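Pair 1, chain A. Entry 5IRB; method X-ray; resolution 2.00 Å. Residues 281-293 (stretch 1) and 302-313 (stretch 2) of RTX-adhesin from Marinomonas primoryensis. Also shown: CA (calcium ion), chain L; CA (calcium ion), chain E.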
# COMPACT_ATOMS: atom_id res chain seq x y z
N ASP A 281 6.80 -58.05 -15.21
CA ASP A 281 7.17 -57.14 -14.14
C ASP A 281 6.52 -57.52 -12.81
O ASP A 281 7.17 -57.49 -11.77
CB ASP A 281 6.82 -55.71 -14.53
CG ASP A 281 7.73 -55.18 -15.61
OD1 ASP A 281 8.89 -55.66 -15.68
OD2 ASP A 281 7.33 -54.26 -16.36
N LEU A 282 5.25 -57.88 -12.85
CA LEU A 282 4.57 -58.26 -11.62
C LEU A 282 5.13 -59.57 -11.10
O LEU A 282 5.17 -59.79 -9.88
CB LEU A 282 3.06 -58.37 -11.84
CG LEU A 282 2.40 -57.03 -12.17
CD1 LEU A 282 1.05 -57.22 -12.83
CD2 LEU A 282 2.29 -56.18 -10.92
N ALA A 283 5.55 -60.45 -12.01
CA ALA A 283 6.21 -61.71 -11.66
C ALA A 283 7.53 -61.53 -10.91
O ALA A 283 7.90 -62.35 -10.09
CB ALA A 283 6.44 -62.56 -12.91
N ALA A 284 8.23 -60.44 -11.18
CA ALA A 284 9.56 -60.25 -10.60
C ALA A 284 9.48 -59.42 -9.33
O ALA A 284 10.38 -59.46 -8.49
CB ALA A 284 10.49 -59.60 -11.59
N ASP A 285 8.40 -58.68 -9.18
CA ASP A 285 8.29 -57.71 -8.11
C ASP A 285 6.97 -57.87 -7.38
O ASP A 285 5.93 -57.36 -7.81
CB ASP A 285 8.44 -56.28 -8.65
CG ASP A 285 8.53 -55.27 -7.53
OD1 ASP A 285 8.45 -55.75 -6.38
OD2 ASP A 285 8.64 -54.04 -7.77
N THR A 286 7.03 -58.52 -6.22
CA THR A 286 5.82 -58.93 -5.49
C THR A 286 5.22 -57.89 -4.54
O THR A 286 4.26 -58.19 -3.81
CB THR A 286 6.11 -60.20 -4.70
OG1 THR A 286 7.24 -59.99 -3.85
CG2 THR A 286 6.43 -61.36 -5.65
N ALA A 287 5.76 -56.67 -4.52
CA ALA A 287 5.21 -55.60 -3.68
C ALA A 287 5.55 -54.23 -4.26
O ALA A 287 6.66 -54.04 -4.71
CB ALA A 287 5.71 -55.71 -2.26
N PHE A 288 4.61 -53.29 -4.28
CA PHE A 288 4.91 -51.98 -4.86
C PHE A 288 3.96 -50.93 -4.34
O PHE A 288 2.91 -51.24 -3.76
CB PHE A 288 4.88 -52.05 -6.38
CG PHE A 288 3.54 -52.42 -6.94
CD1 PHE A 288 2.53 -51.48 -7.06
CD2 PHE A 288 3.26 -53.74 -7.26
CE1 PHE A 288 1.29 -51.83 -7.55
CE2 PHE A 288 2.02 -54.11 -7.75
CZ PHE A 288 1.03 -53.17 -7.89
N ASP A 289 4.32 -49.67 -4.54
CA ASP A 289 3.51 -48.55 -4.11
C ASP A 289 2.81 -47.91 -5.29
O ASP A 289 3.34 -47.86 -6.41
CB ASP A 289 4.37 -47.49 -3.41
CG ASP A 289 4.78 -47.91 -2.02
OD1 ASP A 289 4.13 -48.82 -1.47
OD2 ASP A 289 5.76 -47.35 -1.49
N ALA A 290 1.61 -47.39 -5.04
CA ALA A 290 0.98 -46.52 -6.00
C ALA A 290 1.03 -45.12 -5.38
O ALA A 290 0.61 -44.93 -4.22
CB ALA A 290 -0.46 -46.97 -6.28
N VAL A 291 1.56 -44.16 -6.12
CA VAL A 291 1.72 -42.79 -5.60
C VAL A 291 0.90 -41.79 -6.39
O VAL A 291 1.03 -41.70 -7.61
CB VAL A 291 3.19 -42.35 -5.59
CG1 VAL A 291 3.34 -40.92 -5.00
CG2 VAL A 291 4.02 -43.33 -4.79
N VAL A 292 0.01 -41.08 -5.71
CA VAL A 292 -0.80 -40.05 -6.37
C VAL A 292 -0.25 -38.65 -6.03
O VAL A 292 0.02 -38.34 -4.87
CB VAL A 292 -2.28 -40.16 -5.99
CG1 VAL A 292 -3.09 -38.96 -6.53
CG2 VAL A 292 -2.83 -41.50 -6.52
N THR A 293 -0.03 -37.85 -7.08
CA THR A 293 0.49 -36.49 -6.93
C THR A 293 -0.67 -35.50 -7.05
O THR A 293 -1.36 -35.47 -8.08
CB THR A 293 1.57 -36.17 -7.96
OG1 THR A 293 2.72 -36.99 -7.71
CG2 THR A 293 1.98 -34.67 -7.85
N VAL A 302 1.43 -32.43 -3.03
CA VAL A 302 1.47 -33.47 -2.03
C VAL A 302 1.30 -34.85 -2.70
O VAL A 302 0.55 -34.99 -3.66
CB VAL A 302 0.39 -33.27 -0.94
CG1 VAL A 302 -1.02 -33.40 -1.52
CG2 VAL A 302 0.62 -34.24 0.26
N ASP A 303 2.08 -35.81 -2.22
CA ASP A 303 2.00 -37.23 -2.62
C ASP A 303 1.19 -38.06 -1.63
O ASP A 303 1.41 -37.95 -0.42
CB ASP A 303 3.40 -37.82 -2.78
CG ASP A 303 4.06 -37.45 -4.11
OD1 ASP A 303 3.36 -36.86 -4.97
OD2 ASP A 303 5.28 -37.71 -4.28
N THR A 304 0.27 -38.88 -2.15
CA THR A 304 -0.49 -39.82 -1.34
C THR A 304 -0.10 -41.24 -1.78
O THR A 304 -0.08 -41.55 -2.99
CB THR A 304 -2.02 -39.63 -1.49
OG1 THR A 304 -2.39 -38.29 -1.18
CG2 THR A 304 -2.78 -40.59 -0.58
N THR A 305 0.22 -42.09 -0.82
CA THR A 305 0.77 -43.40 -1.15
C THR A 305 -0.14 -44.54 -0.66
O THR A 305 -0.60 -44.53 0.48
CB THR A 305 2.20 -43.55 -0.58
OG1 THR A 305 3.05 -42.59 -1.21
CG2 THR A 305 2.76 -44.94 -0.82
N GLY A 306 -0.38 -45.50 -1.55
CA GLY A 306 -0.99 -46.78 -1.19
C GLY A 306 -0.04 -47.91 -1.56
O GLY A 306 0.66 -47.86 -2.58
N SER A 307 0.00 -48.94 -0.72
CA SER A 307 1.00 -49.98 -0.84
C SER A 307 0.32 -51.31 -1.17
O SER A 307 -0.80 -51.55 -0.73
CB SER A 307 1.83 -50.07 0.44
OG SER A 307 2.70 -48.95 0.55
N SER A 308 0.98 -52.16 -1.97
CA SER A 308 0.37 -53.39 -2.45
C SER A 308 1.35 -54.53 -2.36
O SER A 308 2.55 -54.32 -2.52
CB SER A 308 -0.11 -53.27 -3.90
OG SER A 308 -0.69 -54.49 -4.35
N THR A 309 0.83 -55.73 -2.12
CA THR A 309 1.60 -56.95 -2.15
C THR A 309 0.81 -58.01 -2.90
O THR A 309 -0.42 -58.04 -2.85
CB THR A 309 1.89 -57.49 -0.73
OG1 THR A 309 0.66 -57.59 -0.00
CG2 THR A 309 2.85 -56.56 0.01
N HIS A 310 1.51 -58.88 -3.61
CA HIS A 310 0.87 -60.05 -4.20
C HIS A 310 1.85 -61.21 -4.21
O HIS A 310 3.03 -61.02 -3.92
CB HIS A 310 0.36 -59.75 -5.61
CG HIS A 310 1.43 -59.40 -6.57
ND1 HIS A 310 1.93 -58.11 -6.71
CD2 HIS A 310 2.14 -60.15 -7.47
CE1 HIS A 310 2.86 -58.09 -7.62
NE2 HIS A 310 3.02 -59.32 -8.11
N THR A 311 1.35 -62.40 -4.54
CA THR A 311 2.18 -63.58 -4.69
C THR A 311 2.18 -64.09 -6.14
O THR A 311 1.38 -63.64 -6.97
CB THR A 311 1.74 -64.69 -3.71
OG1 THR A 311 0.36 -64.97 -3.93
CG2 THR A 311 1.90 -64.20 -2.26
N VAL A 312 3.12 -64.99 -6.43
CA VAL A 312 3.43 -65.46 -7.79
C VAL A 312 3.49 -66.99 -7.87
O VAL A 312 4.17 -67.63 -7.06
CB VAL A 312 4.80 -64.92 -8.28
CG1 VAL A 312 5.15 -65.47 -9.65
CG2 VAL A 312 4.82 -63.39 -8.28
N ASP A 313 2.81 -67.58 -8.84
CA ASP A 313 2.86 -69.02 -9.03
C ASP A 313 2.70 -69.42 -10.51
O ASP A 313 3.69 -69.62 -11.22
CB ASP A 313 1.79 -69.69 -8.18
CG ASP A 313 1.92 -71.19 -8.18
OD1 ASP A 313 3.01 -71.69 -8.54
OD2 ASP A 313 0.93 -71.85 -7.81
CA CA L . 8.86 -53.83 -5.30
CA CA E . -2.70 -57.81 -2.83
O HOH W 1 -1.90 -36.87 -3.40
O HOH W 2 -2.78 -55.79 -4.34
O HOH W 3 -2.18 -55.65 -1.64
O HOH W 4 -2.08 -58.28 -0.48
O HOH W 5 -5.15 -57.46 -2.24
O HOH W 6 8.77 -51.75 -6.63

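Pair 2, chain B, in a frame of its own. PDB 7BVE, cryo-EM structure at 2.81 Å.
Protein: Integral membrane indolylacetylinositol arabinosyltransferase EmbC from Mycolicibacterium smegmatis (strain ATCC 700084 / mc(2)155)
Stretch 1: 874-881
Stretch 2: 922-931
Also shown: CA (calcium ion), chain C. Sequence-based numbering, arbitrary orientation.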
# COMPACT_ATOMS: atom_id res chain seq x y z
N GLY B 874 23.32 -6.94 -28.52
CA GLY B 874 24.06 -7.25 -29.72
C GLY B 874 25.47 -7.75 -29.48
O GLY B 874 26.37 -7.50 -30.29
N GLU B 875 25.67 -8.48 -28.38
CA GLU B 875 27.01 -9.00 -28.02
C GLU B 875 27.35 -10.25 -28.84
O GLU B 875 28.48 -10.34 -29.35
CB GLU B 875 27.09 -9.29 -26.52
CG GLU B 875 26.62 -8.14 -25.65
CD GLU B 875 27.70 -7.55 -24.75
OE1 GLU B 875 28.19 -8.28 -23.86
OE2 GLU B 875 28.04 -6.37 -24.94
N VAL B 876 26.39 -11.17 -28.96
CA VAL B 876 26.58 -12.43 -29.68
C VAL B 876 25.85 -12.33 -31.01
O VAL B 876 24.68 -11.93 -31.05
CB VAL B 876 26.07 -13.62 -28.86
CG1 VAL B 876 26.39 -14.93 -29.56
CG2 VAL B 876 26.64 -13.59 -27.46
N GLU B 877 26.53 -12.67 -32.10
CA GLU B 877 25.94 -12.57 -33.43
C GLU B 877 26.26 -13.82 -34.23
O GLU B 877 27.09 -14.64 -33.84
CB GLU B 877 26.45 -11.34 -34.18
CG GLU B 877 26.05 -10.02 -33.56
CD GLU B 877 26.56 -8.83 -34.34
OE1 GLU B 877 27.27 -9.05 -35.34
OE2 GLU B 877 26.26 -7.69 -33.94
N VAL B 878 25.59 -13.95 -35.37
CA VAL B 878 25.83 -15.03 -36.32
C VAL B 878 26.41 -14.39 -37.57
O VAL B 878 26.04 -13.26 -37.91
CB VAL B 878 24.53 -15.81 -36.63
CG1 VAL B 878 24.76 -16.98 -37.58
CG2 VAL B 878 23.91 -16.31 -35.37
N GLN B 879 27.33 -15.07 -38.23
CA GLN B 879 27.97 -14.54 -39.43
C GLN B 879 27.85 -15.59 -40.53
O GLN B 879 28.66 -16.52 -40.58
CB GLN B 879 29.41 -14.19 -39.12
CG GLN B 879 30.12 -13.29 -40.10
CD GLN B 879 31.50 -12.94 -39.60
OE1 GLN B 879 31.97 -13.50 -38.61
NE2 GLN B 879 32.15 -11.98 -40.24
N TRP B 880 26.86 -15.45 -41.41
CA TRP B 880 26.65 -16.48 -42.42
C TRP B 880 27.38 -16.13 -43.71
O TRP B 880 27.66 -14.97 -44.00
CB TRP B 880 25.16 -16.66 -42.73
CG TRP B 880 24.50 -15.51 -43.41
CD1 TRP B 880 24.43 -15.26 -44.76
CD2 TRP B 880 23.76 -14.46 -42.78
NE1 TRP B 880 23.72 -14.11 -44.99
CE2 TRP B 880 23.30 -13.60 -43.79
CE3 TRP B 880 23.46 -14.17 -41.45
CZ2 TRP B 880 22.54 -12.46 -43.51
CZ3 TRP B 880 22.71 -13.05 -41.18
CH2 TRP B 880 22.26 -12.20 -42.20
N ALA B 881 27.63 -17.16 -44.51
CA ALA B 881 28.29 -16.98 -45.79
C ALA B 881 27.94 -18.15 -46.70
O ALA B 881 27.34 -19.14 -46.27
CB ALA B 881 29.81 -16.88 -45.63
N GLN B 922 27.04 -21.70 -44.76
CA GLN B 922 27.94 -21.88 -43.63
C GLN B 922 27.78 -20.69 -42.69
O GLN B 922 27.69 -19.55 -43.15
CB GLN B 922 29.39 -21.97 -44.11
CG GLN B 922 29.65 -23.13 -45.05
CD GLN B 922 31.06 -23.16 -45.56
OE1 GLN B 922 31.88 -22.34 -45.17
NE2 GLN B 922 31.35 -24.10 -46.44
N ILE B 923 27.73 -20.96 -41.39
CA ILE B 923 27.60 -19.91 -40.40
C ILE B 923 28.80 -19.95 -39.45
O ILE B 923 29.61 -20.87 -39.48
CB ILE B 923 26.28 -20.00 -39.60
CG1 ILE B 923 26.22 -21.29 -38.80
CG2 ILE B 923 25.10 -19.92 -40.52
CD1 ILE B 923 25.08 -21.32 -37.83
N ARG B 924 28.88 -18.94 -38.58
CA ARG B 924 30.01 -18.78 -37.69
C ARG B 924 29.59 -17.88 -36.54
O ARG B 924 28.92 -16.87 -36.76
CB ARG B 924 31.21 -18.19 -38.43
CG ARG B 924 32.48 -18.11 -37.61
CD ARG B 924 33.67 -17.66 -38.45
NE ARG B 924 33.61 -16.26 -38.82
CZ ARG B 924 34.47 -15.68 -39.65
NH1 ARG B 924 35.44 -16.38 -40.21
NH2 ARG B 924 34.35 -14.39 -39.94
N LEU B 925 29.95 -18.26 -35.32
CA LEU B 925 29.56 -17.46 -34.15
C LEU B 925 30.55 -16.31 -33.99
O LEU B 925 31.61 -16.36 -34.58
CB LEU B 925 29.58 -18.35 -32.91
CG LEU B 925 28.34 -19.21 -32.67
CD1 LEU B 925 28.68 -20.44 -31.88
CD2 LEU B 925 27.30 -18.41 -31.93
N VAL B 926 30.22 -15.33 -33.17
CA VAL B 926 31.08 -14.14 -32.98
C VAL B 926 30.71 -13.58 -31.61
O VAL B 926 29.54 -13.55 -31.36
CB VAL B 926 30.71 -13.10 -34.04
CG1 VAL B 926 30.83 -11.70 -33.51
CG2 VAL B 926 31.44 -13.26 -35.36
N ALA B 927 31.66 -13.21 -30.75
CA ALA B 927 31.29 -12.61 -29.44
C ALA B 927 32.33 -11.58 -28.96
O ALA B 927 33.50 -11.65 -29.37
CB ALA B 927 31.07 -13.69 -28.43
N SER B 928 31.90 -10.66 -28.09
CA SER B 928 32.79 -9.60 -27.55
C SER B 928 32.18 -9.00 -26.28
O SER B 928 30.98 -8.65 -26.31
CB SER B 928 33.05 -8.54 -28.58
OG SER B 928 31.84 -7.91 -28.98
N ASP B 929 32.98 -8.86 -25.22
CA ASP B 929 32.49 -8.28 -23.94
C ASP B 929 33.01 -6.85 -23.81
O ASP B 929 34.24 -6.66 -23.84
CB ASP B 929 32.91 -9.15 -22.75
CG ASP B 929 32.49 -8.57 -21.41
OD1 ASP B 929 31.91 -7.46 -21.41
OD2 ASP B 929 32.73 -9.23 -20.38
N ASP B 930 32.09 -5.88 -23.65
CA ASP B 930 32.46 -4.45 -23.55
C ASP B 930 32.75 -4.07 -22.09
O ASP B 930 31.92 -3.33 -21.50
CB ASP B 930 31.36 -3.56 -24.14
CG ASP B 930 31.12 -3.81 -25.62
OD1 ASP B 930 31.79 -4.71 -26.18
OD2 ASP B 930 30.27 -3.11 -26.20
N ASP B 931 33.87 -4.54 -21.53
CA ASP B 931 34.28 -4.17 -20.15
C ASP B 931 33.18 -4.54 -19.15
O ASP B 931 32.83 -5.74 -19.08
CB ASP B 931 34.73 -2.71 -20.06
CG ASP B 931 35.72 -2.45 -18.94
OD1 ASP B 931 36.06 -3.41 -18.22
OD2 ASP B 931 36.16 -1.29 -18.80
CA CA C . 34.53 -8.74 -18.37

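The sharpest difference lies at one matched pair of cross-strand positions. In pair 1 Ala A290 faces Gly A306, and the hydrogen bonds there are backbone alone: Ala A290 N donates to Gly A306 O at 2.7 Å and Gly A306 N to Ala A290 O at 2.9 Å, both at angles near 170°. In pair 2 the same positions hold Gln B879 and Arg B924, whose long side chains reach across to each other. Arg B924 NH2 and NE both donate to Gln B879 OE1, at 2.9 and 3.2 Å, so the amide oxygen sits at the edge of the guanidinium, near its plane. The backbone there keeps one bond, Gln B879 N to Arg B924 O at 2.8 Å; the reverse pair, Arg B924 N and Gln B879 O, is 3.1 Å apart but fails on angle.

The frame around this site is common to both. Fourteen central residues superpose at 0.6 Å RMSD over N, CA and C, and both pairs run antiparallel: the strand axes of pair 1 lie at 156°, and the end-to-end directions of pair 2 at 159°. Pair 1 carries an unbroken ladder of bridges from Ala A287–Thr A309 to Thr A293–Asp A303, whereas pair 2 has bridges at Glu B877–Val B926, Val B878–Leu B925 and Ala B881–Gln B922.

Two residues back along stretch 1, on the same face as Ala A290, Phe A288 and Ser A308 match Glu B877 and Val B926. The Phe A288 ring lies with Ser A308 CB over one face, 4.3 Å from its centroid and 17° off the normal. Pair 2 has aliphatic contact instead, Glu B877 CB to Val B926 CG1 at 4.4 Å. On the other face, Asp A289 OD1 accepts a very short bond from Ser A307 OG, 2.5 Å; the matching Val B878 and Leu B925 are apolar, and Val B878 CG1 packs on Ile B923 CB at 3.9 Å.

The end nearer Thr A286 also diverges. Thr A286 CG2 meets Val A312 CG2 at 3.7 Å, but the corresponding Glu B875 and Asp B930 bring like charges together, OE2 to OD2 at 4.1 Å. His A310, with 100 Å² covered, donates from N to Thr A286 O at 2.8 Å, while Thr A286 CA lies over its ring face; its match, Ser B928, is far smaller. Within pair 1, His A310 NE2 also donates to Leu A282 O at 2.8 Å, joining this loop residue of stretch 2 to the helix that precedes the strand of stretch 1. Calcium is held differently too: Asp A285 and Thr A309 O bind separate ions, whereas Asp B929 OD2 lies 2.7 Å from the ion in pair 2.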